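Beta-Lactamase/D-Alanine Carboxypeptidase (Pseudomonas syringae pv. tomato, PDB 5EVI) is a class C beta-lactamase that probably hydrolyses beta-lactams to substituted beta-amino acids. Local coordinates at residues 193-197 and 198-202; 205-208 and 209-213. All blocks are in the same frame, centred on the assembly; numbering follows the deposited sequence.

Interaction 1: residues 193-197 and 198-202; sequences VNVPD and DKQTL
Val195 and Gln200 face each other across a surface turn, their side chains meeting at about a right angle. With CG1 anti to the backbone N (chi1 179°), Val195 directs this methyl into the turn, where it lies 3.5 Å from Gln200 OE1 and 3.6 Å from the carbonyl oxygen of Lys199. The glutamine reaches the valine because its chain bends at chi2 (63°), folding the amide back over the preceding residues. Two ring atoms of the proline meet different neighbours: Pro196 CB rests 3.4 Å from Asp198 OD1, while Pro196 CD lies against the CB of Lys199, whose chain then runs on away from the turn. Between the two segments the backbone adds one weak hydrogen bond, from Lys199 N to Pro196 O at 3.4 Å and 135°; just past the turn, Leu202 N gives another weak one to Lys199 O. Beyond the turn, Val195 and Leu202 both settle on Leu63, and Val195 also touches Tyr203. No salt bridge or side-chain hydrogen bond crosses the turn, so the two segments are held together by van der Waals contacts of a methyl and a proline ring with oxygen atoms and aliphatic carbons, and by one poorly aligned backbone bond.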
ATOM      1  N   VAL D 193       3.915  -0.132  12.935  1.00 48.68           N
ATOM      2  CA  VAL D 193       4.079   1.307  12.727  1.00 50.53           C
ATOM      3  C   VAL D 193       5.387   1.777  13.386  1.00 51.36           C
ATOM      4  O   VAL D 193       6.138   2.554  12.790  1.00 52.50           O
ATOM      5  CB  VAL D 193       2.855   2.101  13.253  1.00 51.23           C
ATOM      6  CG1 VAL D 193       3.145   3.595  13.335  1.00 51.27           C
ATOM      7  CG2 VAL D 193       1.646   1.849  12.358  1.00 52.05           C
ATOM      8  N   ASN D 194       5.638   1.311  14.609  1.00 52.05           N
ATOM      9  CA  ASN D 194       6.904   1.542  15.312  1.00 53.40           C
ATOM     10  C   ASN D 194       7.495   0.222  15.792  1.00 53.25           C
ATOM     11  O   ASN D 194       6.859  -0.498  16.563  1.00 52.03           O
ATOM     12  CB  ASN D 194       6.695   2.476  16.508  1.00 54.56           C
ATOM     13  CG  ASN D 194       6.619   3.939  16.107  1.00 55.48           C
ATOM     14  OD1 ASN D 194       7.423   4.424  15.308  1.00 56.22           O
ATOM     15  ND2 ASN D 194       5.660   4.656  16.682  1.00 56.46           N
ATOM     16  N   VAL D 195       8.718  -0.076  15.352  1.00 54.22           N
ATOM     17  CA  VAL D 195       9.360  -1.360  15.638  1.00 55.08           C
ATOM     18  C   VAL D 195       9.829  -1.385  17.099  1.00 56.54           C
ATOM     19  O   VAL D 195      10.549  -0.479  17.527  1.00 55.97           O
ATOM     20  CB  VAL D 195      10.564  -1.632  14.705  1.00 54.47           C
ATOM     21  CG1 VAL D 195      11.231  -2.966  15.047  1.00 54.63           C
ATOM     22  CG2 VAL D 195      10.124  -1.604  13.248  1.00 53.54           C
ATOM     23  N   PRO D 196       9.426  -2.419  17.869  1.00 58.08           N
ATOM     24  CA  PRO D 196       9.922  -2.525  19.248  1.00 58.63           C
ATOM     25  C   PRO D 196      11.417  -2.825  19.333  1.00 58.29           C
ATOM     26  O   PRO D 196      12.047  -3.157  18.328  1.00 57.65           O
ATOM     27  CB  PRO D 196       9.118  -3.696  19.831  1.00 58.62           C
ATOM     28  CG  PRO D 196       7.966  -3.900  18.916  1.00 58.88           C
ATOM     29  CD  PRO D 196       8.427  -3.462  17.566  1.00 58.47           C
ATOM     30  N   ASP D 197      11.965  -2.728  20.539  1.00 59.40           N
ATOM     31  CA  ASP D 197      13.400  -2.939  20.766  1.00 59.78           C
ATOM     32  C   ASP D 197      13.819  -4.406  20.607  1.00 60.09           C
ATOM     33  O   ASP D 197      14.931  -4.682  20.147  1.00 60.41           O
ATOM     34  CB  ASP D 197      13.807  -2.410  22.147  1.00 59.79           C
ATOM     35  CG  ASP D 197      13.552  -0.917  22.300  1.00 59.44           C
ATOM     36  OD1 ASP D 197      13.935  -0.150  21.390  1.00 57.62           O
ATOM     37  OD2 ASP D 197      12.962  -0.510  23.324  1.00 59.87           O
ATOM     38  N   ASP D 198      12.937  -5.336  20.976  1.00 60.49           N
ATOM     39  CA  ASP D 198      13.208  -6.775  20.816  1.00 61.10           C
ATOM     40  C   ASP D 198      13.063  -7.284  19.368  1.00 61.03           C
ATOM     41  O   ASP D 198      13.571  -8.360  19.050  1.00 61.85           O
ATOM     42  CB  ASP D 198      12.362  -7.616  21.796  1.00 61.75           C
ATOM     43  CG  ASP D 198      10.890  -7.711  21.403  1.00 62.21           C
ATOM     44  OD1 ASP D 198      10.319  -6.711  20.926  1.00 63.30           O
ATOM     45  OD2 ASP D 198      10.298  -8.792  21.595  1.00 62.26           O
ATOM     46  N   LYS D 199      12.371  -6.525  18.509  1.00 60.48           N
ATOM     47  CA  LYS D 199      12.254  -6.837  17.069  1.00 59.82           C
ATOM     48  C   LYS D 199      13.150  -5.958  16.181  1.00 58.10           C
ATOM     49  O   LYS D 199      13.069  -6.034  14.951  1.00 58.22           O
ATOM     50  CB  LYS D 199      10.794  -6.703  16.607  1.00 60.12           C
ATOM     51  CG  LYS D 199       9.790  -7.514  17.409  1.00 60.47           C
ATOM     52  CD  LYS D 199       9.942  -9.008  17.161  1.00 61.37           C
ATOM     53  CE  LYS D 199       9.031  -9.824  18.066  1.00 62.01           C
ATOM     54  NZ  LYS D 199       9.480 -11.241  18.157  1.00 61.92           N
ATOM     55  N   GLN D 200      14.004  -5.140  16.800  1.00 56.05           N
ATOM     56  CA  GLN D 200      14.955  -4.293  16.075  1.00 54.90           C
ATOM     57  C   GLN D 200      16.000  -5.141  15.336  1.00 51.05           C
ATOM     58  O   GLN D 200      16.424  -4.787  14.234  1.00 48.82           O
ATOM     59  CB  GLN D 200      15.635  -3.307  17.043  1.00 56.85           C
ATOM     60  CG  GLN D 200      16.248  -2.079  16.385  1.00 58.55           C
ATOM     61  CD  GLN D 200      15.226  -1.200  15.683  1.00 59.44           C
ATOM     62  OE1 GLN D 200      14.049  -1.164  16.052  1.00 60.06           O
ATOM     63  NE2 GLN D 200      15.675  -0.488  14.655  1.00 60.60           N
ATOM     64  N   THR D 201      16.394  -6.257  15.958  1.00 48.42           N
ATOM     65  CA  THR D 201      17.257  -7.292  15.349  1.00 46.12           C
ATOM     66  C   THR D 201      16.888  -7.727  13.915  1.00 44.08           C
ATOM     67  O   THR D 201      17.781  -7.969  13.104  1.00 44.14           O
ATOM     68  CB  THR D 201      17.372  -8.550  16.267  1.00 46.87           C
ATOM     69  OG1 THR D 201      18.236  -9.525  15.667  1.00 47.24           O
ATOM     70  CG2 THR D 201      16.006  -9.198  16.553  1.00 47.23           C
ATOM     71  N   LEU D 202      15.591  -7.813  13.613  1.00 41.62           N
ATOM     72  CA  LEU D 202      15.103  -8.266  12.297  1.00 39.98           C
ATOM     73  C   LEU D 202      14.906  -7.145  11.260  1.00 37.35           C
ATOM     74  O   LEU D 202      14.590  -7.436  10.102  1.00 34.70           O
ATOM     75  CB  LEU D 202      13.787  -9.037  12.460  1.00 40.96           C
ATOM     76  CG  LEU D 202      13.865 -10.361  13.223  1.00 41.93           C
ATOM     77  CD1 LEU D 202      12.473 -10.847  13.597  1.00 42.40           C
ATOM     78  CD2 LEU D 202      14.614 -11.414  12.414  1.00 42.30           C
TER

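Interaction 2: residues 205-208 and 209-213. With EDO (1,2-ethanediol), chain Q.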
ATOM      1  N   GLN D 205      18.589  -3.129   6.805  1.00 28.69           N
ATOM      2  CA  GLN D 205      19.152  -1.825   6.461  1.00 28.42           C
ATOM      3  C   GLN D 205      18.783  -1.514   5.010  1.00 28.22           C
ATOM      4  O   GLN D 205      18.967  -2.365   4.134  1.00 29.28           O
ATOM      5  CB  GLN D 205      20.677  -1.849   6.635  1.00 29.08           C
ATOM      6  CG  GLN D 205      21.355  -0.499   6.461  1.00 29.74           C
ATOM      7  CD  GLN D 205      20.947   0.513   7.519  1.00 29.63           C
ATOM      8  OE1 GLN D 205      21.369   0.426   8.668  1.00 30.41           O
ATOM      9  NE2 GLN D 205      20.133   1.483   7.134  1.00 30.08           N
ATOM     10  N   GLY D 206      18.243  -0.319   4.760  1.00 27.69           N
ATOM     11  CA  GLY D 206      18.005   0.164   3.397  1.00 26.75           C
ATOM     12  C   GLY D 206      19.278   0.751   2.807  1.00 26.89           C
ATOM     13  O   GLY D 206      20.152   1.218   3.546  1.00 26.52           O
ATOM     14  N   TYR D 207      19.390   0.720   1.483  1.00 25.58           N
ATOM     15  CA  TYR D 207      20.570   1.242   0.793  1.00 24.78           C
ATOM     16  C   TYR D 207      20.139   2.215  -0.282  1.00 24.28           C
ATOM     17  O   TYR D 207      19.314   1.870  -1.133  1.00 23.04           O
ATOM     18  CB  TYR D 207      21.395   0.097   0.224  1.00 24.57           C
ATOM     19  CG  TYR D 207      22.016  -0.683   1.347  1.00 24.11           C
ATOM     20  CD1 TYR D 207      23.199  -0.237   1.961  1.00 24.16           C
ATOM     21  CD2 TYR D 207      21.387  -1.807   1.865  1.00 23.92           C
ATOM     22  CE1 TYR D 207      23.759  -0.931   3.029  1.00 24.42           C
ATOM     23  CE2 TYR D 207      21.936  -2.501   2.927  1.00 23.30           C
ATOM     24  CZ  TYR D 207      23.112  -2.063   3.504  1.00 23.55           C
ATOM     25  OH  TYR D 207      23.614  -2.766   4.558  1.00 23.46           O
ATOM     26  N   ASN D 208      20.706   3.422  -0.240  1.00 23.70           N
ATOM     27  CA  ASN D 208      20.252   4.521  -1.109  1.00 23.67           C
ATOM     28  C   ASN D 208      20.907   4.449  -2.490  1.00 24.51           C
ATOM     29  O   ASN D 208      21.573   3.446  -2.810  1.00 24.56           O
ATOM     30  CB  ASN D 208      20.445   5.887  -0.399  1.00 23.54           C
ATOM     31  CG  ASN D 208      21.909   6.320  -0.312  1.00 23.22           C
ATOM     32  OD1 ASN D 208      22.752   5.802  -1.030  1.00 22.75           O
ATOM     33  ND2 ASN D 208      22.206   7.289   0.573  1.00 23.18           N
ATOM     34  N   THR D 209      20.739   5.511  -3.281  1.00 26.17           N
ATOM     35  CA  THR D 209      21.284   5.631  -4.649  1.00 27.90           C
ATOM     36  C   THR D 209      22.797   5.434  -4.747  1.00 29.26           C
ATOM     37  O   THR D 209      23.290   4.877  -5.739  1.00 30.55           O
ATOM     38  CB  THR D 209      20.955   7.024  -5.246  1.00 28.63           C
ATOM     39  OG1 THR D 209      19.550   7.259  -5.175  1.00 28.72           O
ATOM     40  CG2 THR D 209      21.426   7.156  -6.716  1.00 28.43           C
ATOM     41  N   LEU D 210      23.531   5.909  -3.737  1.00 30.13           N
ATOM     42  CA  LEU D 210      24.982   5.698  -3.650  1.00 30.34           C
ATOM     43  C   LEU D 210      25.372   4.464  -2.829  1.00 31.48           C
ATOM     44  O   LEU D 210      26.531   4.341  -2.408  1.00 29.93           O
ATOM     45  CB  LEU D 210      25.672   6.943  -3.077  1.00 30.83           C
ATOM     46  CG  LEU D 210      25.502   8.248  -3.857  1.00 30.39           C
ATOM     47  CD1 LEU D 210      26.275   9.365  -3.175  1.00 30.86           C
ATOM     48  CD2 LEU D 210      25.914   8.120  -5.319  1.00 30.48           C
ATOM     49  N   ASP D 211      24.433   3.529  -2.640  1.00 31.91           N
ATOM     50  CA  ASP D 211      24.699   2.271  -1.941  1.00 34.54           C
ATOM     51  C   ASP D 211      25.179   2.488  -0.496  1.00 35.02           C
ATOM     52  O   ASP D 211      26.021   1.748   0.006  1.00 35.41           O
ATOM     53  CB  ASP D 211      25.725   1.444  -2.744  1.00 35.78           C
ATOM     54  CG  ASP D 211      25.236   0.052  -3.055  1.00 37.11           C
ATOM     55  OD1 ASP D 211      24.711  -0.623  -2.135  1.00 36.61           O
ATOM     56  OD2 ASP D 211      25.387  -0.357  -4.226  1.00 37.17           O
ATOM     57  N   GLU D 212      24.631   3.503   0.168  1.00 35.90           N
ATOM     58  CA  GLU D 212      24.952   3.785   1.564  1.00 36.86           C
ATOM     59  C   GLU D 212      23.713   3.508   2.435  1.00 38.15           C
ATOM     60  O   GLU D 212      22.586   3.610   1.944  1.00 36.01           O
ATOM     61  CB  GLU D 212      25.439   5.229   1.702  1.00 37.07           C
ATOM     62  CG  GLU D 212      26.793   5.470   1.032  1.00 36.57           C
ATOM     63  CD  GLU D 212      27.089   6.938   0.750  1.00 37.04           C
ATOM     64  OE1 GLU D 212      27.880   7.221  -0.176  1.00 36.38           O
ATOM     65  OE2 GLU D 212      26.538   7.811   1.451  1.00 36.48           O
ATOM     66  N   PRO D 213      23.922   3.150   3.720  1.00 39.97           N
ATOM     67  CA  PRO D 213      22.812   2.728   4.572  1.00 41.77           C
ATOM     68  C   PRO D 213      21.875   3.877   4.959  1.00 44.52           C
ATOM     69  O   PRO D 213      22.341   4.978   5.264  1.00 43.39           O
ATOM     70  CB  PRO D 213      23.510   2.138   5.803  1.00 42.01           C
ATOM     71  CG  PRO D 213      24.834   2.799   5.852  1.00 41.45           C
ATOM     72  CD  PRO D 213      25.215   3.085   4.430  1.00 40.66           C
TER
HETATM   73  C1  EDO Q 403      22.775  -2.914  11.610  1.00 35.68           C
HETATM   74  O1  EDO Q 403      21.934  -3.741  10.804  1.00 34.26           O
HETATM   75  C2  EDO Q 403      22.347  -1.459  11.451  1.00 36.44           C
HETATM   76  O2  EDO Q 403      20.919  -1.373  11.466  1.00 36.85           O
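Asn208 and Glu212 are joined by hydrogen bonds from both backbone and side chain. Among the backbone bonds, Asn208 N gives a nearly straight one to Glu212 O (2.9 Å, 164°), lying in the carbonyl plane, and Asp211 N returns to Asn208 O at 2.9 Å, closing a type I beta turn from Asn208 to Asp211.

The side chain of Asn208 supplies the second set. With CG placed between the backbone N and the carbonyl carbon (chi1 73°), the amide folds over the turn and OD1 collects two N-H groups: that of Glu212 at 3.2 Å, approaching well above the amide plane, and that of Leu210 in a weaker, more bent bond of 2.8 Å, which makes an Asx turn.

Weaker CA-H...O contacts flank the Tyr207-Pro213 pair, where Pro213 CA points its hydrogen at Gly206 O (3.2 Å) and Tyr207 CA does likewise to Glu212 O.

Apolar contact comes from Pro213, whose CB lies 3.5 Å from Gln205 CG and 4.1 Å from Tyr207 CE1. The tyrosine hydroxyl is itself hydrogen-bonded to the backbone N of the dimethylated lysine at position 52. At the outer end, Gln205 OE1 weakly accepts from a 1,2-ethanediol, probably a crystallisation additive, that Arg215 also binds.

Tyr207 and Pro213 form an antiparallel, non-hydrogen-bonded pair, and strands 206-207 and 213-214 make a small two-stranded sheet, separate from the large antiparallel sheet of this beta-lactamase. With Asp211 in the left-handed region after the turn, the whole is a 3:5 beta hairpin, a type I turn with a G1 beta bulge.

In the fold
After helix 174-186 the chain enters a long connection in which the two interactions follow in series, neither enclosing nor crossing the other. Interaction 1 closes first, bending the loop sharply at 196-199; Gln179 of the preceding helix holds its start and Leu63 receives its far end. Only two residues then separate it from interaction 2, where the chain reverses as the hairpin 205-213. Their centres are nonetheless about 20 Å apart, and the two do not otherwise touch. Backbone bonds to Ala50 and Gly324, and a weak one from Asn344 ND2, join the hairpin to loops at the ends of strands 43-48, 315-321 and 337-343 of the large sheet. A bend and then a hairpin carry the chain past the Leu63 loop to strand 213-214.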